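Local coordinates for 7,8-dihydro-6-hydroxymethylpterin pyrophosphokinase-dihydropteroate synthase (Plasmodium falciparum, PDB 6JWV), which probably makes 7,8-dihydropteroate for folate synthesis, first pyrophosphorylating 6-hydroxymethyl-7,8-dihydropterin with ATP and then joining the product to 4-aminobenzoate, at residues I429-E434 / I479-I484; G605-R610 / R686-L691. The protein carries 1 engineered substitution. All coordinates share one frame; numbering follows the deposited sequence.

Interaction 1: residues I429-E434 / I479-I484; sequences IDIGGE and ISIDTI. With XTZ (4-{[(2-amino-4-oxo-3,4,7,8-tetrahydropteridin-6-yl)methyl]amino}-N-(1,3-thiazol-2-yl)benzenesulfonamide), chain C.
Asp430 and Ser480 meet side by side on one face of a parallel strand pair, where the serine hydroxyl OG donates to Asp430 OD1 at 2.5 Å. The hydroxyl arrives on the anti side of the carboxylate, 31° out of its plane. With CG anti to the backbone N (chi1 -176°), the carboxylate of Asp430 is carried across to the neighbouring strand, and its other oxygen, OD2, is taken up by Arg686 and Asn502. The backbones are joined by Ser480 N to Ile429 O (2.7 Å), Ile431 N to Ser480 O (2.7 Å) and Asp482 N to Ile431 O (2.8 Å). On the reverse face Ile429, Ile431, Ile479 and Ile481 form the dense apolar side: Ile479 CD1 lies 4.1 Å from Ile429 CB, helix 448-464 packs on Ile431, Ile479 and Ile481, and helix 486-494 on Ile481. The two strands are neighbours in the eight-stranded parallel sheet of the TIM-barrel pterin-binding domain, with the isoleucines turned to the surrounding helices and the aspartates to the pocket at the strand ends. There Asp482 OD2 accepts a bond from N8 of the dihydropterin-sulfathiazole ligand at 2.7 Å, 163° at the hydrogen. Asp430 OD2 and Asp482 OD2 are only 3.7 Å apart, a proximity that Arg686 probably makes tolerable. Beyond Gly432 the strands part and direct contact gives way to bridging waters. One water bridges Gly433 N and Asp482 O, while a second, donating to Asp482 O, is held only weakly by the backbone N of Glu434, an exposed residue with a poorly ordered side chain.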
ATOM      1  N   ILE A 429     -19.624  12.907 -13.952  1.00 15.94           N
ATOM      2  CA  ILE A 429     -19.124  14.014 -14.761  1.00 15.93           C
ATOM      3  C   ILE A 429     -19.201  15.275 -13.890  1.00 16.06           C
ATOM      4  O   ILE A 429     -20.252  15.588 -13.321  1.00 15.96           O
ATOM      5  CB  ILE A 429     -19.967  14.208 -16.061  1.00 16.12           C
ATOM      6  CG1 ILE A 429     -20.099  12.897 -16.871  1.00 16.13           C
ATOM      7  CG2 ILE A 429     -19.462  15.392 -16.905  1.00 15.85           C
ATOM      8  CD1 ILE A 429     -18.855  12.423 -17.599  1.00 16.63           C
ATOM      9  N   ASP A 430     -18.088  15.982 -13.764  1.00 16.80           N
ATOM     10  CA  ASP A 430     -18.079  17.264 -13.059  1.00 18.28           C
ATOM     11  C   ASP A 430     -18.050  18.390 -14.094  1.00 18.81           C
ATOM     12  O   ASP A 430     -17.041  18.589 -14.777  1.00 18.70           O
ATOM     13  CB  ASP A 430     -16.904  17.350 -12.063  1.00 18.69           C
ATOM     14  CG  ASP A 430     -16.904  18.638 -11.233  1.00 20.26           C
ATOM     15  OD1 ASP A 430     -17.981  19.030 -10.702  1.00 19.89           O
ATOM     16  OD2 ASP A 430     -15.807  19.258 -11.106  1.00 20.60           O
ATOM     17  N   ILE A 431     -19.167  19.100 -14.227  1.00 19.70           N
ATOM     18  CA  ILE A 431     -19.269  20.203 -15.188  1.00 21.47           C
ATOM     19  C   ILE A 431     -19.110  21.594 -14.542  1.00 22.92           C
ATOM     20  O   ILE A 431     -19.737  21.911 -13.529  1.00 21.54           O
ATOM     21  CB  ILE A 431     -20.526  20.092 -16.088  1.00 21.30           C
ATOM     22  CG1 ILE A 431     -20.493  21.172 -17.185  1.00 21.51           C
ATOM     23  CG2 ILE A 431     -21.803  20.123 -15.252  1.00 21.55           C
ATOM     24  CD1 ILE A 431     -21.522  21.007 -18.286  1.00 21.59           C
ATOM     25  N   GLY A 432     -18.248  22.398 -15.154  1.00 25.31           N
ATOM     26  CA  GLY A 432     -17.930  23.729 -14.674  1.00 29.53           C
ATOM     27  C   GLY A 432     -17.720  24.701 -15.819  1.00 33.48           C
ATOM     28  O   GLY A 432     -17.135  24.348 -16.849  1.00 33.46           O
ATOM     29  N   GLY A 433     -18.217  25.921 -15.629  1.00 36.83           N
ATOM     30  CA  GLY A 433     -17.988  27.030 -16.547  1.00 44.11           C
ATOM     31  C   GLY A 433     -17.202  28.144 -15.893  1.00 51.92           C
ATOM     32  O   GLY A 433     -17.027  29.211 -16.484  1.00 56.38           O
ATOM     33  N   GLU A 434     -16.729  27.893 -14.670  1.00 60.25           N
ATOM     34  CA  GLU A 434     -15.873  28.827 -13.934  1.00 67.93           C
ATOM     35  C   GLU A 434     -14.518  28.181 -13.614  1.00 69.04           C
ATOM     36  O   GLU A 434     -13.471  28.833 -13.672  1.00 68.62           O
ATOM     37  CB  GLU A 434     -16.568  29.298 -12.650  1.00 70.80           C
ATOM     38  CG  GLU A 434     -15.984  30.576 -12.053  1.00 75.40           C
ATOM     39  CD  GLU A 434     -16.618  31.863 -12.579  1.00 75.92           C
ATOM     40  OE1 GLU A 434     -17.445  31.825 -13.522  1.00 75.51           O
ATOM     41  OE2 GLU A 434     -16.282  32.935 -12.030  1.00 73.62           O
ATOM     42  N   ILE A 479     -24.204  13.402 -12.330  1.00 14.91           N
ATOM     43  CA  ILE A 479     -23.823  14.728 -12.812  1.00 14.22           C
ATOM     44  C   ILE A 479     -23.547  15.642 -11.625  1.00 13.73           C
ATOM     45  O   ILE A 479     -24.427  15.932 -10.792  1.00 13.01           O
ATOM     46  CB  ILE A 479     -24.887  15.378 -13.755  1.00 14.16           C
ATOM     47  CG1 ILE A 479     -25.229  14.482 -14.953  1.00 14.59           C
ATOM     48  CG2 ILE A 479     -24.435  16.749 -14.238  1.00 13.68           C
ATOM     49  CD1 ILE A 479     -24.063  14.170 -15.880  1.00 15.08           C
ATOM     50  N   SER A 480     -22.308  16.097 -11.574  1.00 13.26           N
ATOM     51  CA  SER A 480     -21.887  17.057 -10.585  1.00 13.05           C
ATOM     52  C   SER A 480     -21.650  18.419 -11.250  1.00 12.76           C
ATOM     53  O   SER A 480     -20.984  18.501 -12.278  1.00 12.65           O
ATOM     54  CB  SER A 480     -20.630  16.519  -9.910  1.00 12.87           C
ATOM     55  OG  SER A 480     -19.729  17.556  -9.616  1.00 13.37           O
ATOM     56  N   ILE A 481     -22.195  19.485 -10.671  1.00 12.79           N
ATOM     57  CA  ILE A 481     -21.878  20.859 -11.140  1.00 12.73           C
ATOM     58  C   ILE A 481     -20.930  21.645 -10.213  1.00 12.65           C
ATOM     59  O   ILE A 481     -21.227  21.875  -9.053  1.00 12.55           O
ATOM     60  CB  ILE A 481     -23.149  21.680 -11.506  1.00 12.67           C
ATOM     61  CG1 ILE A 481     -22.746  23.032 -12.129  1.00 12.66           C
ATOM     62  CG2 ILE A 481     -24.090  21.796 -10.306  1.00 12.57           C
ATOM     63  CD1 ILE A 481     -23.868  23.819 -12.751  1.00 12.60           C
ATOM     64  N   ASP A 482     -19.788  22.042 -10.761  1.00 13.31           N
ATOM     65  CA  ASP A 482     -18.775  22.846 -10.081  1.00 13.71           C
ATOM     66  C   ASP A 482     -19.218  24.308 -10.142  1.00 13.95           C
ATOM     67  O   ASP A 482     -19.015  24.994 -11.123  1.00 14.05           O
ATOM     68  CB  ASP A 482     -17.434  22.641 -10.781  1.00 14.32           C
ATOM     69  CG  ASP A 482     -16.262  23.275 -10.059  1.00 15.30           C
ATOM     70  OD1 ASP A 482     -16.408  24.281  -9.329  1.00 16.62           O
ATOM     71  OD2 ASP A 482     -15.139  22.780 -10.255  1.00 15.95           O
ATOM     72  N   THR A 483     -19.852  24.769  -9.078  1.00 14.59           N
ATOM     73  CA  THR A 483     -20.399  26.121  -9.017  1.00 14.56           C
ATOM     74  C   THR A 483     -20.476  26.595  -7.594  1.00 15.02           C
ATOM     75  O   THR A 483     -20.596  25.775  -6.676  1.00 15.00           O
ATOM     76  CB  THR A 483     -21.795  26.259  -9.675  1.00 14.15           C
ATOM     77  OG1 THR A 483     -22.234  27.613  -9.526  1.00 14.34           O
ATOM     78  CG2 THR A 483     -22.843  25.336  -9.064  1.00 13.60           C
ATOM     79  N   ILE A 484     -20.395  27.916  -7.422  1.00 15.86           N
ATOM     80  CA  ILE A 484     -20.669  28.563  -6.111  1.00 16.72           C
ATOM     81  C   ILE A 484     -21.833  29.540  -6.207  1.00 17.59           C
ATOM     82  O   ILE A 484     -22.130  30.249  -5.244  1.00 18.37           O
ATOM     83  CB  ILE A 484     -19.432  29.267  -5.503  1.00 15.66           C
ATOM     84  CG1 ILE A 484     -18.985  30.455  -6.375  1.00 15.05           C
ATOM     85  CG2 ILE A 484     -18.328  28.249  -5.263  1.00 15.41           C
ATOM     86  CD1 ILE A 484     -18.014  31.408  -5.721  1.00 14.57           C
TER
HETATM   87  O3  XTZ C 801      -9.371  20.086  -6.557  1.00 15.07           O
HETATM   88  C16 XTZ C 801     -10.540  20.388  -6.874  1.00 15.41           C
HETATM   89  N2  XTZ C 801     -11.579  19.906  -6.176  1.00 14.72           N
HETATM   90  C3  XTZ C 801     -10.823  21.290  -8.021  1.00 16.06           C
HETATM   91  N4  XTZ C 801      -9.855  21.849  -8.792  1.00 17.88           N
HETATM   92  C4  XTZ C 801     -10.197  22.670  -9.831  1.00 20.37           C
HETATM   93  C15 XTZ C 801     -11.633  22.994 -10.177  1.00 17.83           C
HETATM   94  N8  XTZ C 801     -12.610  22.358  -9.304  1.00 15.99           N
HETATM   95  C2  XTZ C 801     -12.265  21.556  -8.295  1.00 15.74           C
HETATM   96  N3  XTZ C 801     -13.215  20.983  -7.504  1.00 14.65           N
HETATM   97  C1  XTZ C 801     -12.860  20.187  -6.469  1.00 14.43           C
HETATM   98  N1  XTZ C 801     -13.813  19.637  -5.693  1.00 14.22           N
HETATM   99  C5  XTZ C 801      -9.146  23.305 -10.710  1.00 25.84           C
HETATM  100  N5  XTZ C 801      -8.459  24.399 -10.021  1.00 36.13           N
HETATM  101  C6  XTZ C 801      -7.092  24.501  -9.965  1.00 42.93           C
HETATM  102  C14 XTZ C 801      -6.347  24.221 -11.118  1.00 45.03           C
HETATM  103  C13 XTZ C 801      -4.968  24.309 -11.082  1.00 49.98           C
HETATM  104  C9  XTZ C 801      -4.289  24.675  -9.915  1.00 56.41           C
HETATM  105  C8  XTZ C 801      -5.024  24.972  -8.750  1.00 49.53           C
HETATM  106  C7  XTZ C 801      -6.424  24.887  -8.778  1.00 44.81           C
HETATM  107  S1  XTZ C 801      -2.681  24.766  -9.974  1.00 67.09           S
HETATM  108  O1  XTZ C 801      -2.044  23.513 -10.174  1.00 62.24           O
HETATM  109  O2  XTZ C 801      -2.197  25.261  -8.711  1.00 67.48           O
HETATM  110  N6  XTZ C 801      -2.261  25.728 -11.214  1.00 79.67           N
HETATM  111  C10 XTZ C 801      -2.199  25.391 -12.547  1.00 92.64           C
HETATM  112  S2  XTZ C 801      -1.301  26.292 -13.726  1.00104.71           S
HETATM  113  C12 XTZ C 801      -1.769  25.239 -15.028  1.00101.59           C
HETATM  114  C11 XTZ C 801      -2.601  24.255 -14.476  1.00100.26           C
HETATM  115  N7  XTZ C 801      -2.836  24.337 -13.122  1.00 96.53           N
HETATM  116  O   HOH W   1     -19.671  26.473 -13.419  1.00 29.33           O
HETATM  117  O   HOH W   2     -16.327  25.982 -11.963  1.00 40.28           O

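Interaction 2: residues G605-R610 / R686-L691; sequences GYSRKR and RVHDVL. With XTZ (4-{[(2-amino-4-oxo-3,4,7,8-tetrahydropteridin-6-yl)methyl]amino}-N-(1,3-thiazol-2-yl)benzenesulfonamide), chain C.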
ATOM      1  N   GLY A 605      -8.993  16.284  -6.234  1.00 12.16           N
ATOM      2  CA  GLY A 605      -8.656  16.659  -7.590  1.00 12.47           C
ATOM      3  C   GLY A 605      -7.196  17.045  -7.680  1.00 13.07           C
ATOM      4  O   GLY A 605      -6.811  18.116  -7.223  1.00 13.48           O
ATOM      5  N   TYR A 606      -6.379  16.165  -8.248  1.00 13.41           N
ATOM      6  CA  TYR A 606      -4.945  16.407  -8.402  1.00 14.03           C
ATOM      7  C   TYR A 606      -4.602  16.727  -9.851  1.00 14.89           C
ATOM      8  O   TYR A 606      -3.504  17.221 -10.137  1.00 14.91           O
ATOM      9  CB  TYR A 606      -4.129  15.181  -7.962  1.00 14.03           C
ATOM     10  CG  TYR A 606      -4.562  13.883  -8.632  1.00 14.06           C
ATOM     11  CD1 TYR A 606      -4.182  13.576  -9.950  1.00 13.75           C
ATOM     12  CD2 TYR A 606      -5.370  12.957  -7.943  1.00 14.10           C
ATOM     13  CE1 TYR A 606      -4.611  12.405 -10.568  1.00 13.71           C
ATOM     14  CE2 TYR A 606      -5.781  11.770  -8.548  1.00 14.02           C
ATOM     15  CZ  TYR A 606      -5.398  11.497  -9.856  1.00 13.75           C
ATOM     16  OH  TYR A 606      -5.816  10.327 -10.437  1.00 13.24           O
ATOM     17  N   SER A 607      -5.551  16.444 -10.750  1.00 15.39           N
ATOM     18  CA  SER A 607      -5.304  16.359 -12.180  1.00 16.11           C
ATOM     19  C   SER A 607      -4.720  17.633 -12.792  1.00 17.80           C
ATOM     20  O   SER A 607      -5.352  18.704 -12.782  1.00 18.18           O
ATOM     21  CB  SER A 607      -6.584  15.953 -12.901  1.00 15.83           C
ATOM     22  OG  SER A 607      -6.365  15.725 -14.278  1.00 15.10           O
ATOM     23  N   ARG A 608      -3.497  17.486 -13.307  1.00 18.96           N
ATOM     24  CA  ARG A 608      -2.813  18.485 -14.143  1.00 20.10           C
ATOM     25  C   ARG A 608      -2.306  19.687 -13.362  1.00 20.53           C
ATOM     26  O   ARG A 608      -1.924  20.711 -13.947  1.00 20.86           O
ATOM     27  CB  ARG A 608      -3.685  18.926 -15.336  1.00 20.25           C
ATOM     28  CG  ARG A 608      -3.983  17.818 -16.329  1.00 20.93           C
ATOM     29  CD  ARG A 608      -4.403  18.450 -17.624  1.00 22.45           C
ATOM     30  NE  ARG A 608      -4.864  17.482 -18.615  1.00 24.88           N
ATOM     31  CZ  ARG A 608      -5.486  17.827 -19.745  1.00 24.96           C
ATOM     32  NH1 ARG A 608      -5.717  19.112 -20.005  1.00 25.37           N
ATOM     33  NH2 ARG A 608      -5.883  16.900 -20.607  1.00 23.54           N
ATOM     34  N   LYS A 609      -2.272  19.553 -12.043  1.00 20.54           N
ATOM     35  CA  LYS A 609      -1.876  20.668 -11.187  1.00 21.09           C
ATOM     36  C   LYS A 609      -0.359  20.818 -11.079  1.00 21.84           C
ATOM     37  O   LYS A 609       0.384  19.852 -11.244  1.00 21.56           O
ATOM     38  CB  LYS A 609      -2.566  20.580  -9.819  1.00 20.19           C
ATOM     39  CG  LYS A 609      -4.070  20.774  -9.931  1.00 19.18           C
ATOM     40  CD  LYS A 609      -4.746  20.702  -8.590  1.00 19.22           C
ATOM     41  CE  LYS A 609      -6.201  21.073  -8.747  1.00 19.38           C
ATOM     42  NZ  LYS A 609      -6.964  20.644  -7.547  1.00 19.29           N
ATOM     43  N   ARG A 610       0.079  22.048 -10.830  1.00 23.68           N
ATOM     44  CA  ARG A 610       1.496  22.404 -10.776  1.00 24.75           C
ATOM     45  C   ARG A 610       2.292  21.583  -9.767  1.00 23.04           C
ATOM     46  O   ARG A 610       3.450  21.266 -10.017  1.00 24.17           O
ATOM     47  CB  ARG A 610       1.677  23.888 -10.449  1.00 30.09           C
ATOM     48  CG  ARG A 610       1.161  24.886 -11.477  1.00 34.96           C
ATOM     49  CD  ARG A 610       1.164  26.302 -10.892  1.00 42.75           C
ATOM     50  NE  ARG A 610       0.310  26.438  -9.695  1.00 47.68           N
ATOM     51  CZ  ARG A 610       0.502  27.299  -8.686  1.00 52.36           C
ATOM     52  NH1 ARG A 610      -0.353  27.313  -7.666  1.00 52.21           N
ATOM     53  NH2 ARG A 610       1.543  28.136  -8.673  1.00 52.94           N
ATOM     54  N   ARG A 686     -10.931  13.224  -9.185  1.00  9.74           N
ATOM     55  CA  ARG A 686     -11.447  14.155 -10.183  1.00 10.09           C
ATOM     56  C   ARG A 686     -10.385  14.413 -11.257  1.00 10.54           C
ATOM     57  O   ARG A 686      -9.426  15.129 -11.001  1.00 10.58           O
ATOM     58  CB  ARG A 686     -11.868  15.461  -9.504  1.00  9.91           C
ATOM     59  CG  ARG A 686     -12.536  16.455 -10.431  1.00  9.97           C
ATOM     60  CD  ARG A 686     -12.805  17.767  -9.719  1.00 10.16           C
ATOM     61  NE  ARG A 686     -13.320  18.799 -10.627  1.00 10.00           N
ATOM     62  CZ  ARG A 686     -12.572  19.674 -11.298  1.00 10.03           C
ATOM     63  NH1 ARG A 686     -11.239  19.693 -11.207  1.00  9.64           N
ATOM     64  NH2 ARG A 686     -13.178  20.544 -12.081  1.00 10.43           N
ATOM     65  N   VAL A 687     -10.573  13.849 -12.453  1.00 11.03           N
ATOM     66  CA  VAL A 687      -9.501  13.810 -13.459  1.00 12.02           C
ATOM     67  C   VAL A 687      -9.914  14.308 -14.852  1.00 13.00           C
ATOM     68  O   VAL A 687     -11.089  14.205 -15.260  1.00 12.97           O
ATOM     69  CB  VAL A 687      -8.837  12.389 -13.599  1.00 11.92           C
ATOM     70  CG1 VAL A 687      -8.128  11.959 -12.332  1.00 11.80           C
ATOM     71  CG2 VAL A 687      -9.848  11.324 -14.000  1.00 11.84           C
ATOM     72  N   HIS A 688      -8.921  14.844 -15.567  1.00 14.26           N
ATOM     73  CA  HIS A 688      -9.034  15.172 -16.988  1.00 15.33           C
ATOM     74  C   HIS A 688      -8.982  13.932 -17.870  1.00 15.94           C
ATOM     75  O   HIS A 688      -9.758  13.832 -18.825  1.00 16.66           O
ATOM     76  CB  HIS A 688      -7.929  16.129 -17.414  1.00 15.65           C
ATOM     77  CG  HIS A 688      -8.065  17.492 -16.824  1.00 16.58           C
ATOM     78  ND1 HIS A 688      -7.376  17.883 -15.696  1.00 17.25           N
ATOM     79  CD2 HIS A 688      -8.828  18.550 -17.190  1.00 16.61           C
ATOM     80  CE1 HIS A 688      -7.708  19.126 -15.393  1.00 17.18           C
ATOM     81  NE2 HIS A 688      -8.584  19.553 -16.286  1.00 17.00           N
ATOM     82  N   ASP A 689      -8.080  13.000 -17.540  1.00 15.92           N
ATOM     83  CA  ASP A 689      -7.752  11.857 -18.396  1.00 16.10           C
ATOM     84  C   ASP A 689      -8.443  10.576 -17.968  1.00 15.53           C
ATOM     85  O   ASP A 689      -7.814   9.701 -17.362  1.00 15.76           O
ATOM     86  CB  ASP A 689      -6.233  11.687 -18.451  1.00 17.25           C
ATOM     87  CG  ASP A 689      -5.513  13.015 -18.699  1.00 18.50           C
ATOM     88  OD1 ASP A 689      -5.693  13.597 -19.783  1.00 19.49           O
ATOM     89  OD2 ASP A 689      -4.775  13.491 -17.814  1.00 19.10           O
ATOM     90  N   VAL A 690      -9.733  10.472 -18.298  1.00 15.08           N
ATOM     91  CA  VAL A 690     -10.602   9.372 -17.852  1.00 15.49           C
ATOM     92  C   VAL A 690     -10.104   7.977 -18.247  1.00 16.93           C
ATOM     93  O   VAL A 690     -10.045   7.084 -17.395  1.00 18.42           O
ATOM     94  CB  VAL A 690     -12.078   9.579 -18.287  1.00 15.00           C
ATOM     95  CG1 VAL A 690     -12.965   8.434 -17.822  1.00 14.76           C
ATOM     96  CG2 VAL A 690     -12.628  10.878 -17.729  1.00 14.44           C
ATOM     97  N   LEU A 691      -9.729   7.797 -19.516  1.00 18.12           N
ATOM     98  CA  LEU A 691      -9.292   6.497 -20.053  1.00 18.39           C
ATOM     99  C   LEU A 691      -7.980   6.002 -19.449  1.00 18.61           C
ATOM    100  O   LEU A 691      -7.852   4.803 -19.139  1.00 18.65           O
ATOM    101  CB  LEU A 691      -9.177   6.548 -21.590  1.00 19.13           C
ATOM    102  CG  LEU A 691      -8.786   5.232 -22.281  1.00 19.12           C
ATOM    103  CD1 LEU A 691      -9.752   4.882 -23.404  1.00 19.36           C
ATOM    104  CD2 LEU A 691      -7.323   5.220 -22.732  1.00 19.15           C
TER
HETATM  105  O3  XTZ C 801      -9.371  20.086  -6.557  1.00 15.07           O
HETATM  106  C16 XTZ C 801     -10.540  20.388  -6.874  1.00 15.41           C
HETATM  107  N2  XTZ C 801     -11.579  19.906  -6.176  1.00 14.72           N
HETATM  108  C3  XTZ C 801     -10.823  21.290  -8.021  1.00 16.06           C
HETATM  109  N4  XTZ C 801      -9.855  21.849  -8.792  1.00 17.88           N
HETATM  110  C4  XTZ C 801     -10.197  22.670  -9.831  1.00 20.37           C
HETATM  111  C15 XTZ C 801     -11.633  22.994 -10.177  1.00 17.83           C
HETATM  112  N8  XTZ C 801     -12.610  22.358  -9.304  1.00 15.99           N
HETATM  113  C2  XTZ C 801     -12.265  21.556  -8.295  1.00 15.74           C
HETATM  114  N3  XTZ C 801     -13.215  20.983  -7.504  1.00 14.65           N
HETATM  115  C1  XTZ C 801     -12.860  20.187  -6.469  1.00 14.43           C
HETATM  116  N1  XTZ C 801     -13.813  19.637  -5.693  1.00 14.22           N
HETATM  117  C5  XTZ C 801      -9.146  23.305 -10.710  1.00 25.84           C
HETATM  118  N5  XTZ C 801      -8.459  24.399 -10.021  1.00 36.13           N
HETATM  119  C6  XTZ C 801      -7.092  24.501  -9.965  1.00 42.93           C
HETATM  120  C14 XTZ C 801      -6.347  24.221 -11.118  1.00 45.03           C
HETATM  121  C13 XTZ C 801      -4.968  24.309 -11.082  1.00 49.98           C
HETATM  122  C9  XTZ C 801      -4.289  24.675  -9.915  1.00 56.41           C
HETATM  123  C8  XTZ C 801      -5.024  24.972  -8.750  1.00 49.53           C
HETATM  124  C7  XTZ C 801      -6.424  24.887  -8.778  1.00 44.81           C
HETATM  125  S1  XTZ C 801      -2.681  24.766  -9.974  1.00 67.09           S
HETATM  126  O1  XTZ C 801      -2.044  23.513 -10.174  1.00 62.24           O
HETATM  127  O2  XTZ C 801      -2.197  25.261  -8.711  1.00 67.48           O
HETATM  128  N6  XTZ C 801      -2.261  25.728 -11.214  1.00 79.67           N
HETATM  129  C10 XTZ C 801      -2.199  25.391 -12.547  1.00 92.64           C
HETATM  130  S2  XTZ C 801      -1.301  26.292 -13.726  1.00104.71           S
HETATM  131  C12 XTZ C 801      -1.769  25.239 -15.028  1.00101.59           C
HETATM  132  C11 XTZ C 801      -2.601  24.255 -14.476  1.00100.26           C
HETATM  133  N7  XTZ C 801      -2.836  24.337 -13.122  1.00 96.53           N
HETATM  134  O   HOH W   3      -5.898  13.263 -15.299  1.00 13.86           O
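Ser607 turns OG anti to its own N (chi1 -174°) and His688 sets its ring beside the backbone N (chi1 -69°), which brings the hydroxyl to the edge of the imidazole. Ser607 OG and His688 ND1 are hydrogen-bonded at 2.8 Å, and either may be the donor. The same OG accepts from His688 N at 3.0 Å in a nearly straight bond, so one hydroxyl grips both the main chain and the ring of the histidine. A water bound to this OG continues the network to Asp689 N and OD2. Over one face of the imidazole runs the extended side chain of Arg608: its CD makes a CH-pi contact, 4.0 Å from the ring centroid, and its guanidinium lies almost flat on the ring, the planes 19° apart. NH2 of Arg608 then reaches Asp689 OD1 at 3.4 Å in a weak salt bridge, the carboxylate lying at the guanidinium edge. Asp689 also belongs, with Glu692, to a magnesium site seen in this protein. Away from the imidazole, Tyr606 lies alongside Val687, with OH 3.4 Å from Val687 CG1, and helix 662-680 also packs on the tyrosine. Tyr606 to Lys609 form a type II beta turn; from its last residue, Lys609, NZ donates to Gly605 O and to O3 of the bound pterin-sulfathiazole, and Arg610 binds the sulfonyl oxygens through its backbone N, NE and NH1. Arg686, salt-bridged to Asp430, lays its guanidinium over the pterin, with CZ 3.3 Å from N8. Lys609, both arginines and one backbone N-H therefore give the ligand two kinds of hold, hydrogen bonds to its oxygens and a flat charged surface against the pterin, while the Ser607-His688 pairing ties the lysine-bearing turn to the end of the strand that carries Arg686.

Overall arrangement
Interactions 1 and 2 follow one another along the chain, their centres about 15 Å apart, and both reach the parallel sheet of the TIM-barrel domain. Strands 428-432 and 478-482 are adjacent in it; strand 390-396 separates them from strand 684-687, which is flanked by strand 603-604. The contacts meet through Arg686 of interaction 2, which reaches both aspartates of interaction 1, Asp482 only weakly. Both also border the same ligand: 479-484 holds the pterin ring, whereas 605-610 reaches from pterin to sulfonyl group. Distant parts of the sequence thus converge on one pterin-sulfonamide pocket.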